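Local coordinates for protein PLP-Dependent L-Arginine Hydroxylase MppP (Streptomyces wadayamensis, PDB 6C9B) that uses pyridoxal 5'-phosphate to oxidise L-arginine, acting as an oxidase rather than an oxygenase, and binds its product 4-hydroxy-2-ketoarginine, at residues 96-104 / 240-248; 280-291 / 355-366. All coordinates share one frame; numbering follows the deposited sequence.

Contact 1 (96-104 / 240-248)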
loop_
_atom_site.group_PDB
_atom_site.type_symbol
_atom_site.label_atom_id
_atom_site.label_comp_id
_atom_site.label_asym_id
_atom_site.label_seq_id
_atom_site.Cartn_x
_atom_site.Cartn_y
_atom_site.Cartn_z
ATOM N N ILE B 96 8.898 1.257 4.124
ATOM C CA ILE B 96 9.531 0.195 4.903
ATOM C C ILE B 96 11.021 0.470 5.038
ATOM O O ILE B 96 11.593 0.372 6.135
ATOM C CB ILE B 96 9.251 -1.166 4.240
ATOM C CG1 ILE B 96 7.770 -1.521 4.368
ATOM C CG2 ILE B 96 10.106 -2.256 4.857
ATOM C CD1 ILE B 96 7.330 -2.631 3.428
ATOM N N LEU B 97 11.673 0.816 3.921
ATOM C CA LEU B 97 13.110 1.068 3.950
ATOM C C LEU B 97 13.423 2.267 4.832
ATOM O O LEU B 97 14.403 2.275 5.581
ATOM C CB LEU B 97 13.626 1.287 2.527
ATOM C CG LEU B 97 15.100 1.688 2.377
ATOM C CD1 LEU B 97 16.005 0.615 2.968
ATOM C CD2 LEU B 97 15.453 1.954 0.908
ATOM N N ALA B 98 12.635 3.317 4.710
ATOM C CA ALA B 98 12.928 4.531 5.460
ATOM C C ALA B 98 12.785 4.277 6.957
ATOM O O ALA B 98 13.631 4.699 7.752
ATOM C CB ALA B 98 11.994 5.646 5.003
ATOM N N ARG B 99 11.684 3.636 7.366
ATOM C CA ARG B 99 11.510 3.365 8.786
ATOM C C ARG B 99 12.593 2.409 9.270
ATOM O O ARG B 99 13.087 2.552 10.394
ATOM C CB ARG B 99 10.105 2.823 9.062
ATOM C CG ARG B 99 9.831 2.748 10.580
ATOM C CD ARG B 99 8.454 3.254 10.930
ATOM N NE ARG B 99 7.369 2.371 10.533
ATOM C CZ ARG B 99 7.095 1.213 11.121
ATOM N NH1 ARG B 99 6.040 0.521 10.725
ATOM N NH2 ARG B 99 7.890 0.729 12.074
ATOM N N SER B 100 13.019 1.473 8.406
ATOM C CA SER B 100 14.095 0.548 8.769
ATOM C C SER B 100 15.426 1.276 8.924
ATOM O O SER B 100 16.184 1.002 9.866
ATOM C CB SER B 100 14.238 -0.539 7.719
ATOM O OG SER B 100 13.068 -1.345 7.674
ATOM N N LEU B 101 15.742 2.173 7.988
ATOM C CA LEU B 101 16.962 2.972 8.101
ATOM C C LEU B 101 17.002 3.753 9.402
ATOM O O LEU B 101 18.071 3.898 10.005
ATOM C CB LEU B 101 17.074 3.934 6.918
ATOM C CG LEU B 101 17.536 3.319 5.606
ATOM C CD1 LEU B 101 17.256 4.297 4.468
ATOM C CD2 LEU B 101 19.027 3.005 5.662
ATOM N N SER B 102 15.860 4.299 9.827
ATOM C CA SER B 102 15.827 5.185 10.985
ATOM C C SER B 102 16.244 4.465 12.257
ATOM O O SER B 102 16.598 5.127 13.240
ATOM C CB SER B 102 14.425 5.804 11.148
ATOM O OG SER B 102 13.510 4.903 11.758
ATOM N N ALA B 103 16.261 3.125 12.243
ATOM C CA ALA B 103 16.704 2.361 13.408
ATOM C C ALA B 103 18.189 2.547 13.696
ATOM O O ALA B 103 18.605 2.431 14.854
ATOM C CB ALA B 103 16.418 0.870 13.205
ATOM N N SER B 104 19.015 2.797 12.668
ATOM C CA SER B 104 20.458 2.816 12.865
ATOM C C SER B 104 21.186 3.889 12.075
ATOM O O SER B 104 22.409 3.980 12.187
ATOM C CB SER B 104 21.046 1.455 12.495
ATOM O OG SER B 104 20.730 1.129 11.151
ATOM N N GLY B 240 21.413 -5.670 7.486
ATOM C CA GLY B 240 21.510 -5.176 8.851
ATOM C C GLY B 240 20.527 -4.087 9.210
ATOM O O GLY B 240 20.789 -3.280 10.106
ATOM N N LEU B 241 19.399 -4.045 8.527
ATOM C CA LEU B 241 18.265 -3.192 8.802
ATOM C C LEU B 241 17.043 -4.073 8.984
ATOM O O LEU B 241 16.947 -5.113 8.329
ATOM C CB LEU B 241 17.975 -2.229 7.645
ATOM C CG LEU B 241 19.130 -1.377 7.140
ATOM C CD1 LEU B 241 18.706 -0.708 5.830
ATOM C CD2 LEU B 241 19.540 -0.344 8.156
ATOM N N PRO B 242 16.059 -3.643 9.762
ATOM C CA PRO B 242 14.899 -4.512 10.031
ATOM C C PRO B 242 13.821 -4.489 8.962
ATOM O O PRO B 242 12.627 -4.429 9.284
ATOM C CB PRO B 242 14.371 -3.958 11.362
ATOM C CG PRO B 242 14.726 -2.516 11.304
ATOM C CD PRO B 242 16.058 -2.459 10.643
ATOM N N VAL B 243 14.213 -4.569 7.688
ATOM C CA VAL B 243 13.235 -4.468 6.603
ATOM C C VAL B 243 12.261 -5.644 6.633
ATOM O O VAL B 243 11.086 -5.493 6.309
ATOM C CB VAL B 243 13.931 -4.357 5.229
ATOM C CG1 VAL B 243 14.637 -2.991 5.100
ATOM C CG2 VAL B 243 14.904 -5.527 4.985
ATOM N N GLU B 244 12.731 -6.843 6.979
ATOM C CA GLU B 244 11.816 -7.983 6.985
ATOM C C GLU B 244 10.746 -7.854 8.068
ATOM O O GLU B 244 9.575 -8.193 7.846
ATOM C CB GLU B 244 12.603 -9.281 7.166
ATOM C CG GLU B 244 13.399 -9.644 5.935
ATOM C CD GLU B 244 14.451 -10.684 6.236
ATOM O OE1 GLU B 244 15.486 -10.344 6.852
ATOM O OE2 GLU B 244 14.217 -11.846 5.874
ATOM N N LYS B 245 11.139 -7.402 9.261
ATOM C CA LYS B 245 10.191 -7.243 10.364
ATOM C C LYS B 245 9.188 -6.140 10.063
ATOM O O LYS B 245 7.981 -6.334 10.236
ATOM C CB LYS B 245 10.946 -6.952 11.660
ATOM C CG LYS B 245 10.093 -6.478 12.845
ATOM C CD LYS B 245 8.942 -7.407 13.209
ATOM C CE LYS B 245 8.389 -7.063 14.603
ATOM N NZ LYS B 245 6.900 -7.106 14.708
ATOM N N ILE B 246 9.652 -5.001 9.553
ATOM C CA ILE B 246 8.727 -3.905 9.298
ATOM C C ILE B 246 7.815 -4.256 8.124
ATOM O O ILE B 246 6.605 -4.011 8.177
ATOM C CB ILE B 246 9.478 -2.585 9.093
ATOM C CG1 ILE B 246 10.101 -2.178 10.440
ATOM C CG2 ILE B 246 8.521 -1.481 8.594
ATOM C CD1 ILE B 246 11.047 -0.951 10.384
ATOM N N TYR B 247 8.360 -4.924 7.101
ATOM C CA TYR B 247 7.508 -5.463 6.032
ATOM C C TYR B 247 6.364 -6.264 6.624
ATOM O O TYR B 247 5.188 -6.048 6.293
ATOM C CB TYR B 247 8.326 -6.336 5.077
ATOM C CG TYR B 247 7.509 -7.072 4.045
ATOM C CD1 TYR B 247 6.974 -8.312 4.307
ATOM C CD2 TYR B 247 7.283 -6.514 2.790
ATOM C CE1 TYR B 247 6.222 -8.993 3.352
ATOM C CE2 TYR B 247 6.530 -7.186 1.838
ATOM C CZ TYR B 247 6.008 -8.422 2.127
ATOM O OH TYR B 247 5.263 -9.080 1.173
ATOM N N SER B 248 6.681 -7.192 7.527
ATOM C CA SER B 248 5.638 -8.059 8.048
ATOM C C SER B 248 4.656 -7.333 8.959
ATOM O O SER B 248 3.540 -7.832 9.166
ATOM C CB SER B 248 6.262 -9.241 8.778
ATOM O OG SER B 248 6.812 -8.855 10.029
HETATM O O HOH W 1 19.402 -1.392 11.729
#
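S100 points its CB at the 240-248 segment: that atom lies 3.9 Å from P242 CD, and S100 OG is touched by I246 CD1 at 3.4 Å. With chi1 at -65°, OG swings back beside its own backbone N and donates to I96 O at 2.7 Å. The hydroxyl proton is thus spent within its own helix, and OG makes no hydrogen bond across the contact; V243 N is near, but at a poor angle. S100 N reaches the same I96 O from the opposite face of the carbonyl plane. I246 also lays CG2 above the R99 guanidinium, displaced from its centre, while the charge itself pairs with E95 of the second subunit. The short axes of 96-101 and 243-248 run at 127°, 9.0 Å apart at closest. Both helices pack on the large seven-stranded sheet of this class I aminotransferase-type fold, I96 on C87 and L233, L97 on V214 and I216, Y247 on L85 and C87. L241 crosses L101, CD1 to CD2 at 3.7 Å. I96 extends CD1 obliquely to the Y247 ring, 3.9 Å from CD2; Y247 OH bonds to S86 O. Where the backbones part, a water joins S104 OG to G240 O, donating to the latter at 2.8 Å.

Contact 2 (280-291 / 355-366)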
loop_
_atom_site.group_PDB
_atom_site.type_symbol
_atom_site.label_atom_id
_atom_site.label_comp_id
_atom_site.label_asym_id
_atom_site.label_seq_id
_atom_site.Cartn_x
_atom_site.Cartn_y
_atom_site.Cartn_z
ATOM N N PHE B 280 7.282 3.310 -28.777
ATOM C CA PHE B 280 6.138 4.159 -28.466
ATOM C C PHE B 280 6.565 5.386 -27.671
ATOM O O PHE B 280 6.151 6.507 -27.972
ATOM C CB PHE B 280 5.102 3.354 -27.692
ATOM C CG PHE B 280 3.887 4.144 -27.300
ATOM C CD1 PHE B 280 2.920 4.465 -28.236
ATOM C CD2 PHE B 280 3.700 4.540 -25.997
ATOM C CE1 PHE B 280 1.794 5.195 -27.872
ATOM C CE2 PHE B 280 2.578 5.270 -25.644
ATOM C CZ PHE B 280 1.634 5.589 -26.578
ATOM N N ILE B 281 7.361 5.184 -26.616
ATOM C CA ILE B 281 7.873 6.309 -25.839
ATOM C C ILE B 281 8.737 7.229 -26.706
ATOM O O ILE B 281 8.634 8.459 -26.615
ATOM C CB ILE B 281 8.646 5.781 -24.617
ATOM C CG1 ILE B 281 7.682 5.001 -23.686
ATOM C CG2 ILE B 281 9.347 6.932 -23.871
ATOM C CD1 ILE B 281 6.540 5.819 -23.064
ATOM N N LEU B 282 9.614 6.657 -27.549
ATOM C CA LEU B 282 10.419 7.480 -28.457
ATOM C C LEU B 282 9.535 8.314 -29.379
ATOM O O LEU B 282 9.797 9.504 -29.607
ATOM C CB LEU B 282 11.356 6.595 -29.269
ATOM C CG LEU B 282 12.274 7.293 -30.288
ATOM C CD1 LEU B 282 13.079 8.437 -29.648
ATOM C CD2 LEU B 282 13.201 6.266 -30.903
ATOM N N HIS B 283 8.457 7.718 -29.875
ATOM C CA HIS B 283 7.537 8.450 -30.734
ATOM C C HIS B 283 6.913 9.623 -29.996
ATOM O O HIS B 283 6.823 10.738 -30.526
ATOM C CB HIS B 283 6.437 7.525 -31.232
ATOM C CG HIS B 283 5.444 8.228 -32.088
ATOM N ND1 HIS B 283 5.665 8.466 -33.425
ATOM C CD2 HIS B 283 4.243 8.784 -31.799
ATOM C CE1 HIS B 283 4.635 9.117 -33.932
ATOM N NE2 HIS B 283 3.758 9.323 -32.970
ATOM N N ASN B 284 6.465 9.383 -28.764
ATOM C CA ASN B 284 5.787 10.432 -28.012
ATOM C C ASN B 284 6.761 11.522 -27.589
ATOM O O ASN B 284 6.416 12.706 -27.609
ATOM C CB ASN B 284 5.068 9.846 -26.800
ATOM C CG ASN B 284 3.725 9.235 -27.166
ATOM O OD1 ASN B 284 3.312 9.275 -28.310
ATOM N ND2 ASN B 284 3.049 8.669 -26.180
ATOM N N ARG B 285 7.983 11.153 -27.198
ATOM C CA ARG B 285 9.003 12.166 -26.955
ATOM C C ARG B 285 9.220 13.033 -28.187
ATOM O O ARG B 285 9.348 14.261 -28.083
ATOM C CB ARG B 285 10.306 11.483 -26.534
ATOM C CG ARG B 285 11.497 12.409 -26.454
ATOM C CD ARG B 285 12.610 11.769 -25.628
ATOM N NE ARG B 285 12.370 11.997 -24.207
ATOM C CZ ARG B 285 11.988 11.080 -23.318
ATOM N NH1 ARG B 285 11.806 11.455 -22.061
ATOM N NH2 ARG B 285 11.842 9.799 -23.635
ATOM N N SER B 286 9.244 12.413 -29.370
ATOM C CA SER B 286 9.443 13.152 -30.611
ATOM C C SER B 286 8.290 14.103 -30.889
ATOM O O SER B 286 8.515 15.204 -31.403
ATOM C CB SER B 286 9.612 12.186 -31.782
ATOM O OG SER B 286 10.625 11.241 -31.497
ATOM N N VAL B 287 7.044 13.703 -30.606
ATOM C CA VAL B 287 5.962 14.641 -30.913
ATOM C C VAL B 287 6.043 15.834 -29.978
ATOM O O VAL B 287 5.788 16.968 -30.396
ATOM C CB VAL B 287 4.547 14.003 -30.901
ATOM C CG1 VAL B 287 4.556 12.495 -30.920
ATOM C CG2 VAL B 287 3.669 14.546 -29.791
ATOM N N VAL B 288 6.445 15.610 -28.715
ATOM C CA VAL B 288 6.580 16.728 -27.781
ATOM C C VAL B 288 7.655 17.693 -28.260
ATOM O O VAL B 288 7.455 18.910 -28.260
ATOM C CB VAL B 288 6.882 16.231 -26.357
ATOM C CG1 VAL B 288 7.171 17.408 -25.442
ATOM C CG2 VAL B 288 5.725 15.416 -25.834
ATOM N N ARG B 289 8.824 17.167 -28.646
ATOM C CA ARG B 289 9.933 18.042 -29.012
ATOM C C ARG B 289 9.659 18.749 -30.333
ATOM O O ARG B 289 9.965 19.936 -30.476
ATOM C CB ARG B 289 11.236 17.242 -29.052
ATOM C CG ARG B 289 11.630 16.742 -27.664
ATOM C CD ARG B 289 12.967 16.081 -27.601
ATOM N NE ARG B 289 13.274 15.712 -26.222
ATOM C CZ ARG B 289 14.373 15.069 -25.848
ATOM N NH1 ARG B 289 15.284 14.709 -26.745
ATOM N NH2 ARG B 289 14.559 14.796 -24.579
ATOM N N ARG B 290 9.003 18.059 -31.270
ATOM C CA ARG B 290 8.608 18.687 -32.530
ATOM C C ARG B 290 7.589 19.805 -32.304
ATOM O O ARG B 290 7.610 20.822 -33.007
ATOM C CB ARG B 290 8.040 17.612 -33.467
ATOM C CG ARG B 290 7.611 18.080 -34.852
ATOM C CD ARG B 290 7.169 16.891 -35.714
ATOM N NE ARG B 290 8.128 15.787 -35.641
ATOM C CZ ARG B 290 7.908 14.599 -35.075
ATOM N NH1 ARG B 290 6.732 14.296 -34.536
ATOM N NH2 ARG B 290 8.876 13.694 -35.070
ATOM N N ALA B 291 6.667 19.627 -31.354
ATOM C CA ALA B 291 5.625 20.629 -31.141
ATOM C C ALA B 291 6.188 21.900 -30.515
ATOM O O ALA B 291 5.710 23.005 -30.794
ATOM C CB ALA B 291 4.516 20.054 -30.267
ATOM N N LEU B 355 4.646 11.002 -20.736
ATOM C CA LEU B 355 4.678 10.442 -22.083
ATOM C C LEU B 355 3.936 9.112 -22.198
ATOM O O LEU B 355 3.654 8.670 -23.321
ATOM C CB LEU B 355 6.119 10.247 -22.537
ATOM C CG LEU B 355 6.999 11.501 -22.614
ATOM C CD1 LEU B 355 8.368 11.101 -23.132
ATOM C CD2 LEU B 355 6.394 12.577 -23.513
ATOM N N SER B 356 3.625 8.459 -21.072
ATOM C CA SER B 356 2.880 7.194 -21.116
ATOM C C SER B 356 1.399 7.515 -21.245
ATOM O O SER B 356 0.601 7.350 -20.319
ATOM C CB SER B 356 3.161 6.342 -19.888
ATOM O OG SER B 356 4.518 5.926 -19.896
ATOM N N ARG B 357 1.054 7.963 -22.453
ATOM C CA ARG B 357 -0.248 8.496 -22.809
ATOM C C ARG B 357 -0.493 8.137 -24.261
ATOM O O ARG B 357 0.441 8.057 -25.055
ATOM C CB ARG B 357 -0.323 10.022 -22.678
ATOM C CG ARG B 357 -0.130 10.555 -21.275
ATOM C CD ARG B 357 -1.263 10.130 -20.414
ATOM N NE ARG B 357 -1.227 10.785 -19.108
ATOM C CZ ARG B 357 -0.510 10.375 -18.074
ATOM N NH1 ARG B 357 0.259 9.283 -18.143
ATOM N NH2 ARG B 357 -0.572 11.066 -16.958
ATOM N N SER B 358 -1.755 7.951 -24.615
ATOM C CA SER B 358 -2.076 7.837 -26.026
ATOM C C SER B 358 -1.602 9.088 -26.752
ATOM O O SER B 358 -1.638 10.194 -26.210
ATOM C CB SER B 358 -3.577 7.616 -26.203
ATOM O OG SER B 358 -3.924 6.331 -25.714
ATOM N N THR B 359 -1.129 8.905 -27.985
ATOM C CA THR B 359 -0.442 9.990 -28.666
ATOM C C THR B 359 -1.384 11.150 -28.945
ATOM O O THR B 359 -0.971 12.310 -28.880
ATOM C CB THR B 359 0.191 9.463 -29.956
ATOM O OG1 THR B 359 1.064 8.372 -29.633
ATOM C CG2 THR B 359 1.001 10.537 -30.654
ATOM N N GLU B 360 -2.652 10.858 -29.231
ATOM C CA GLU B 360 -3.581 11.908 -29.641
ATOM C C GLU B 360 -3.857 12.909 -28.526
ATOM O O GLU B 360 -3.731 14.122 -28.767
ATOM C CB GLU B 360 -4.867 11.263 -30.186
ATOM C CG GLU B 360 -4.645 10.417 -31.456
ATOM C CD GLU B 360 -4.076 9.004 -31.205
ATOM O OE1 GLU B 360 -3.867 8.589 -30.037
ATOM O OE2 GLU B 360 -3.835 8.300 -32.213
ATOM N N PRO B 361 -4.216 12.503 -27.306
ATOM C CA PRO B 361 -4.344 13.504 -26.236
ATOM C C PRO B 361 -3.013 14.122 -25.831
ATOM O O PRO B 361 -2.980 15.286 -25.413
ATOM C CB PRO B 361 -4.977 12.710 -25.084
ATOM C CG PRO B 361 -4.676 11.289 -25.372
ATOM C CD PRO B 361 -4.619 11.160 -26.863
ATOM N N LEU B 362 -1.904 13.391 -25.935
ATOM C CA LEU B 362 -0.610 14.025 -25.714
ATOM C C LEU B 362 -0.367 15.124 -26.743
ATOM O O LEU B 362 -0.005 16.255 -26.391
ATOM C CB LEU B 362 0.496 12.976 -25.759
ATOM C CG LEU B 362 1.916 13.505 -25.614
ATOM C CD1 LEU B 362 2.142 14.108 -24.249
ATOM C CD2 LEU B 362 2.878 12.360 -25.849
ATOM N N GLU B 363 -0.577 14.804 -28.025
ATOM C CA GLU B 363 -0.450 15.784 -29.098
ATOM C C GLU B 363 -1.309 17.008 -28.812
ATOM O O GLU B 363 -0.854 18.149 -28.955
ATOM C CB GLU B 363 -0.863 15.159 -30.443
ATOM C CG GLU B 363 0.266 14.892 -31.422
ATOM C CD GLU B 363 -0.116 13.905 -32.530
ATOM O OE1 GLU B 363 -1.287 13.462 -32.582
ATOM O OE2 GLU B 363 0.766 13.565 -33.346
ATOM N N LYS B 364 -2.569 16.784 -28.420
ATOM C CA LYS B 364 -3.460 17.907 -28.144
ATOM C C LYS B 364 -2.914 18.768 -27.021
ATOM O O LYS B 364 -2.957 20.000 -27.096
ATOM C CB LYS B 364 -4.858 17.417 -27.771
ATOM C CG LYS B 364 -5.686 16.885 -28.902
ATOM C CD LYS B 364 -7.071 16.466 -28.390
ATOM C CE LYS B 364 -8.109 16.432 -29.502
ATOM N NZ LYS B 364 -8.496 17.801 -29.962
ATOM N N SER B 365 -2.427 18.128 -25.947
ATOM C CA SER B 365 -1.933 18.866 -24.789
ATOM C C SER B 365 -0.730 19.730 -25.128
ATOM O O SER B 365 -0.616 20.862 -24.640
ATOM C CB SER B 365 -1.560 17.890 -23.678
ATOM O OG SER B 365 -2.691 17.152 -23.292
ATOM N N VAL B 366 0.212 19.200 -25.908
ATOM C CA VAL B 366 1.406 19.981 -26.213
ATOM C C VAL B 366 1.147 21.022 -27.290
ATOM O O VAL B 366 1.912 21.982 -27.389
ATOM C CB VAL B 366 2.588 19.082 -26.616
ATOM C CG1 VAL B 366 2.798 17.998 -25.565
ATOM C CG2 VAL B 366 2.387 18.470 -27.992
#
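N284 and T359 carry the polar centre of this contact. N284 CG lies anti to the residue's carbonyl carbon (chi1 -81°), which carries the amide toward T359 and the loop. T359 OG1 donates to N284 OD1 at 2.8 Å, from within the plane of the amide and along a lone pair of OD1, and the threonine side chain is a knob in the hole formed by F280, H283, N284 and V287. The other end of the amide turns to the loop before helix 359-372: ND2 donates to L355 O at 2.9 Å with a 164° N-H...O angle, and makes a weaker, bent bond to R357 O. L362 CD2 presses on N284 CG, 3.5 Å away. L355 is set across R285, its CD1 over one guanidinium face, while that arginine pairs with E310. V288 CG2 packs on V366 CG1, and A291 CB meets V366 CG2 at a tight 3.5 Å. The short helix axes lie 19° apart. The exposed side is looser: H283 NE2 stays 5.2 Å from E363 OE2, short of a salt bridge. Engagement of both amide ends fixes N284 in rotation, consistent with it bridging loop and first helical turn and, with the packing around it, setting their relative placement.

From the N terminus, the chain enters contact 1 on helix 90-101, traverses most of the large seven-stranded sheet, including strands 107-112 through 231-235, and returns at 240-248, closing a loop with 135 residues between the segments. Helix 243-250 then leads to the long helix 256-291, whose end opens contact 2. Strands of the smaller five-stranded sheet follow, and strand 350-354 delivers the chain to 355-366, closing a second loop over 63 intervening residues. The loops are in series, neither nested nor crossed. Contact 1 joins helices beside the large sheet, contact 2 those beside the small one; their centres lie 40 Å apart, on opposite sides of the chain's centre.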